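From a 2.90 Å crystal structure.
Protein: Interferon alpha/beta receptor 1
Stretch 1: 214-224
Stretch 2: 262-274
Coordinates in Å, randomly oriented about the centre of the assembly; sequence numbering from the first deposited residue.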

# COMPACT_ATOMS: atom_id res chain seq x y z
N GLN A 214 -14.55 -19.56 2.52
CA GLN A 214 -15.46 -19.93 3.60
C GLN A 214 -14.80 -19.76 4.99
O GLN A 214 -15.09 -20.52 5.92
CB GLN A 214 -16.06 -21.34 3.38
CG GLN A 214 -15.05 -22.47 3.20
CD GLN A 214 -14.87 -22.83 1.74
OE1 GLN A 214 -13.82 -22.33 1.13
NE2 GLN A 214 -15.67 -23.57 1.16
N GLY A 215 -13.94 -18.74 5.11
CA GLY A 215 -13.23 -18.41 6.34
C GLY A 215 -11.84 -19.01 6.44
O GLY A 215 -10.86 -18.36 6.09
N LYS A 216 -11.77 -20.27 6.93
CA LYS A 216 -10.51 -21.01 7.12
C LYS A 216 -10.06 -21.79 5.88
O LYS A 216 -8.92 -22.27 5.83
CB LYS A 216 -10.58 -21.92 8.36
CG LYS A 216 -9.34 -21.83 9.23
CD LYS A 216 -9.64 -22.21 10.68
CE LYS A 216 -8.62 -21.65 11.64
NZ LYS A 216 -8.80 -20.19 11.88
N SER A 217 -10.94 -21.90 4.86
CA SER A 217 -10.67 -22.58 3.60
C SER A 217 -10.91 -21.63 2.42
O SER A 217 -11.86 -20.84 2.46
CB SER A 217 -11.53 -23.83 3.46
OG SER A 217 -11.24 -24.55 2.26
N TYR A 218 -10.07 -21.70 1.39
CA TYR A 218 -10.19 -20.86 0.20
C TYR A 218 -10.52 -21.69 -1.04
O TYR A 218 -9.95 -22.76 -1.22
CB TYR A 218 -8.89 -20.08 -0.08
CG TYR A 218 -8.34 -19.27 1.07
CD1 TYR A 218 -7.33 -19.77 1.89
CD2 TYR A 218 -8.75 -17.95 1.28
CE1 TYR A 218 -6.80 -19.01 2.92
CE2 TYR A 218 -8.22 -17.19 2.31
CZ TYR A 218 -7.24 -17.72 3.13
OH TYR A 218 -6.70 -16.97 4.15
N VAL A 219 -11.40 -21.17 -1.90
CA VAL A 219 -11.75 -21.82 -3.16
C VAL A 219 -11.29 -20.93 -4.31
O VAL A 219 -11.70 -19.77 -4.39
CB VAL A 219 -13.25 -22.23 -3.26
CG1 VAL A 219 -13.62 -22.74 -4.66
CG2 VAL A 219 -13.60 -23.29 -2.21
N LEU A 220 -10.40 -21.46 -5.16
CA LEU A 220 -9.84 -20.78 -6.32
C LEU A 220 -10.54 -21.28 -7.59
O LEU A 220 -10.28 -22.41 -8.04
CB LEU A 220 -8.31 -20.99 -6.38
CG LEU A 220 -7.53 -20.22 -7.44
CD1 LEU A 220 -6.92 -18.98 -6.86
CD2 LEU A 220 -6.42 -21.06 -8.02
N LYS A 221 -11.46 -20.46 -8.13
CA LYS A 221 -12.23 -20.76 -9.34
C LYS A 221 -11.72 -19.94 -10.53
O LYS A 221 -11.54 -18.72 -10.41
CB LYS A 221 -13.73 -20.51 -9.11
N TRP A 222 -11.47 -20.62 -11.67
CA TRP A 222 -10.94 -20.01 -12.90
C TRP A 222 -11.40 -20.72 -14.18
O TRP A 222 -12.17 -21.68 -14.11
CB TRP A 222 -9.40 -19.89 -12.83
CG TRP A 222 -8.68 -21.12 -12.35
CD1 TRP A 222 -8.42 -21.46 -11.05
CD2 TRP A 222 -8.09 -22.14 -13.16
NE1 TRP A 222 -7.73 -22.65 -11.01
CE2 TRP A 222 -7.51 -23.09 -12.29
CE3 TRP A 222 -8.01 -22.36 -14.55
CZ2 TRP A 222 -6.86 -24.23 -12.76
CZ3 TRP A 222 -7.37 -23.49 -15.01
CH2 TRP A 222 -6.81 -24.42 -14.12
N ASP A 223 -10.94 -20.23 -15.35
CA ASP A 223 -11.27 -20.77 -16.67
C ASP A 223 -10.02 -21.08 -17.51
O ASP A 223 -9.04 -20.34 -17.45
CB ASP A 223 -12.23 -19.84 -17.43
CG ASP A 223 -11.75 -18.41 -17.56
OD1 ASP A 223 -11.23 -18.05 -18.64
OD2 ASP A 223 -11.90 -17.64 -16.58
N TYR A 224 -10.07 -22.17 -18.30
CA TYR A 224 -8.97 -22.61 -19.16
C TYR A 224 -9.46 -22.93 -20.58
O TYR A 224 -10.49 -23.57 -20.76
CB TYR A 224 -8.25 -23.81 -18.54
CG TYR A 224 -6.81 -23.97 -18.99
CD1 TYR A 224 -6.48 -24.83 -20.04
CD2 TYR A 224 -5.78 -23.28 -18.36
CE1 TYR A 224 -5.16 -24.98 -20.46
CE2 TYR A 224 -4.46 -23.42 -18.77
CZ TYR A 224 -4.15 -24.28 -19.82
OH TYR A 224 -2.85 -24.42 -20.23
N GLN A 262 -5.83 -31.58 -11.71
CA GLN A 262 -6.50 -32.07 -12.91
C GLN A 262 -7.77 -31.24 -13.22
O GLN A 262 -8.25 -31.26 -14.35
CB GLN A 262 -6.86 -33.56 -12.73
CG GLN A 262 -6.91 -34.36 -14.03
CD GLN A 262 -6.92 -35.84 -13.75
OE1 GLN A 262 -7.97 -36.44 -13.49
NE2 GLN A 262 -5.75 -36.45 -13.77
N THR A 263 -8.29 -30.52 -12.20
CA THR A 263 -9.49 -29.69 -12.28
C THR A 263 -9.21 -28.20 -12.07
O THR A 263 -8.14 -27.83 -11.57
CB THR A 263 -10.55 -30.18 -11.26
OG1 THR A 263 -9.98 -30.17 -9.94
CG2 THR A 263 -11.11 -31.56 -11.59
N THR A 264 -10.19 -27.35 -12.43
CA THR A 264 -10.14 -25.89 -12.26
C THR A 264 -10.52 -25.49 -10.81
O THR A 264 -10.30 -24.35 -10.39
CB THR A 264 -10.94 -25.17 -13.37
OG1 THR A 264 -10.83 -23.76 -13.18
CG2 THR A 264 -12.42 -25.58 -13.42
N HIS A 265 -11.07 -26.46 -10.05
CA HIS A 265 -11.44 -26.33 -8.65
C HIS A 265 -10.17 -26.55 -7.82
O HIS A 265 -9.55 -27.62 -7.91
CB HIS A 265 -12.56 -27.34 -8.29
CG HIS A 265 -13.06 -27.25 -6.88
ND1 HIS A 265 -13.47 -26.05 -6.33
CD2 HIS A 265 -13.25 -28.23 -5.97
CE1 HIS A 265 -13.87 -26.33 -5.10
NE2 HIS A 265 -13.75 -27.64 -4.84
N CYS A 266 -9.76 -25.51 -7.08
CA CYS A 266 -8.55 -25.48 -6.26
C CYS A 266 -8.91 -25.07 -4.82
O CYS A 266 -9.50 -24.01 -4.61
CB CYS A 266 -7.53 -24.52 -6.90
SG CYS A 266 -6.04 -24.20 -5.91
N VAL A 267 -8.60 -25.94 -3.84
CA VAL A 267 -8.89 -25.70 -2.42
C VAL A 267 -7.59 -25.72 -1.58
O VAL A 267 -6.84 -26.69 -1.64
CB VAL A 267 -9.99 -26.65 -1.85
CG1 VAL A 267 -10.12 -26.54 -0.33
CG2 VAL A 267 -11.34 -26.38 -2.51
N PHE A 268 -7.35 -24.65 -0.80
CA PHE A 268 -6.18 -24.50 0.07
C PHE A 268 -6.55 -23.88 1.43
O PHE A 268 -7.45 -23.04 1.49
CB PHE A 268 -5.05 -23.72 -0.64
CG PHE A 268 -5.44 -22.42 -1.33
CD1 PHE A 268 -5.22 -21.20 -0.70
CD2 PHE A 268 -5.96 -22.42 -2.61
CE1 PHE A 268 -5.54 -20.00 -1.34
CE2 PHE A 268 -6.30 -21.21 -3.25
CZ PHE A 268 -6.09 -20.01 -2.60
N SER A 269 -5.88 -24.32 2.51
CA SER A 269 -6.15 -23.82 3.87
C SER A 269 -5.18 -22.73 4.36
O SER A 269 -4.05 -22.64 3.87
CB SER A 269 -6.23 -24.97 4.88
OG SER A 269 -4.97 -25.32 5.43
N GLN A 270 -5.63 -21.93 5.35
CA GLN A 270 -4.93 -20.80 5.97
C GLN A 270 -3.55 -21.14 6.60
O GLN A 270 -2.77 -20.22 6.86
CB GLN A 270 -5.83 -20.11 7.02
CG GLN A 270 -7.07 -19.42 6.44
CD GLN A 270 -7.79 -18.52 7.42
OE1 GLN A 270 -7.90 -18.80 8.62
NE2 GLN A 270 -8.35 -17.43 6.91
N ASP A 271 -3.27 -22.43 6.87
CA ASP A 271 -2.01 -22.89 7.46
C ASP A 271 -0.83 -22.68 6.51
O ASP A 271 0.25 -22.27 6.94
CB ASP A 271 -2.11 -24.36 7.88
CG ASP A 271 -3.31 -24.67 8.74
OD1 ASP A 271 -3.13 -24.92 9.95
OD2 ASP A 271 -4.45 -24.64 8.20
N THR A 272 -1.05 -22.99 5.23
CA THR A 272 -0.08 -22.90 4.13
C THR A 272 0.09 -21.46 3.63
O THR A 272 1.22 -20.98 3.48
CB THR A 272 -0.46 -23.90 3.02
OG1 THR A 272 -1.89 -23.92 2.84
CG2 THR A 272 0.03 -25.32 3.32
N VAL A 273 -1.04 -20.76 3.40
CA VAL A 273 -1.13 -19.38 2.94
C VAL A 273 -1.44 -18.48 4.16
O VAL A 273 -2.56 -17.97 4.34
CB VAL A 273 -2.14 -19.23 1.76
CG1 VAL A 273 -1.57 -19.81 0.48
CG2 VAL A 273 -3.48 -19.89 2.08
N TYR A 274 -0.42 -18.33 5.02
CA TYR A 274 -0.53 -17.65 6.30
C TYR A 274 -0.74 -16.14 6.38
O TYR A 274 -1.27 -15.68 7.39
CB TYR A 274 0.52 -18.14 7.30
CG TYR A 274 1.95 -18.01 6.84
CD1 TYR A 274 2.69 -16.87 7.13
CD2 TYR A 274 2.61 -19.08 6.25
CE1 TYR A 274 4.04 -16.77 6.79
CE2 TYR A 274 3.96 -19.00 5.90
CZ TYR A 274 4.67 -17.84 6.18
OH TYR A 274 6.00 -17.73 5.83

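The two stretches meet as neighbouring antiparallel strands, 217-221 and 266-269, their N-to-C directions 154° apart and their axes approaching to 4.8 Å. The register follows a simple sum: Ser217 faces Ser269, Tyr218 faces Phe268, Val219 faces Val267 and Leu220 faces Cys266. Tyr218 and Phe268 form a hydrogen-bonded pair, with Tyr218 N to Phe268 O at 2.9 Å and Phe268 N to Tyr218 O at 3.2 Å. Two residues along, the pattern returns at Leu220 and Cys266. Here the bonds are less even: Leu220 N to Cys266 O is short and nearly straight, 2.8 Å at 177°, whereas Cys266 N to Leu220 O is 3.3 Å long and bent to 139°. The non-hydrogen-bonded pair between them is knitted by CA-H...O contacts, Val267 CA to Tyr218 O at 3.3 Å and Val219 CA to Cys266 O at 3.5 Å. Beyond Ser217 and Ser269 the ladder thins to one weak bond, Gln270 N to Lys216 O at 3.3 Å.

Because side chains alternate along a strand, the register also sorts the residues into two faces. Tyr218, Leu220, Cys266 and Phe268 share one, and all four are buried. Phe268, with chi1 in p, lays its ring beneath the neighbouring strand: Tyr218 CB sits over the ring face, 3.8 Å from the Phe268 ring centroid, while Leu220 CB meets the ring edge, 3.7 Å from Phe268 CE2. One aromatic ring thus packs against two successive residues on its side of the sheet. The Tyr218 and Phe268 rings are tilted only 25° from each other, but they are slid apart, with centroids 5.3 Å distant, so they barely overlap. Leu220 CB also packs on Cys266 CB at 3.7 Å; Cys266 itself is covalently bonded elsewhere in the structure.

Tyr218, the most heavily covered residue of the contact, reaches past the end of the strand pairing. Its CE1 lies 3.5 Å from Val273 CG2, and its hydroxyl accepts a hydrogen bond from the Gln270 side chain, NE2 to Tyr218 OH at 3.2 Å. A buried aromatic body with a polar tip can therefore serve both the apolar layer and the turn that follows the strand.

The opposite face carries Ser217, Val219, Val267 and Ser269 and is more open. Val219 CG2 and Val267 CG2 touch at 3.8 Å, Val219 CG1 meets the edge of the His265 ring at CE1, 3.6 Å away, and Ser217 OG rests 3.5 Å from Val267 CG1.

Past Leu220 and Cys266, side-chain contacts take over. Thr264 OG1 donates to Trp222 O at 2.6 Å, a short bond that substitutes a hydroxyl for a backbone amide. The same threonine covers the indole: its CB stands 4.0 Å from the centroid of the Trp222 six-membered ring, only 3° off the normal. One small residue here satisfies a carbonyl and packs an aromatic face.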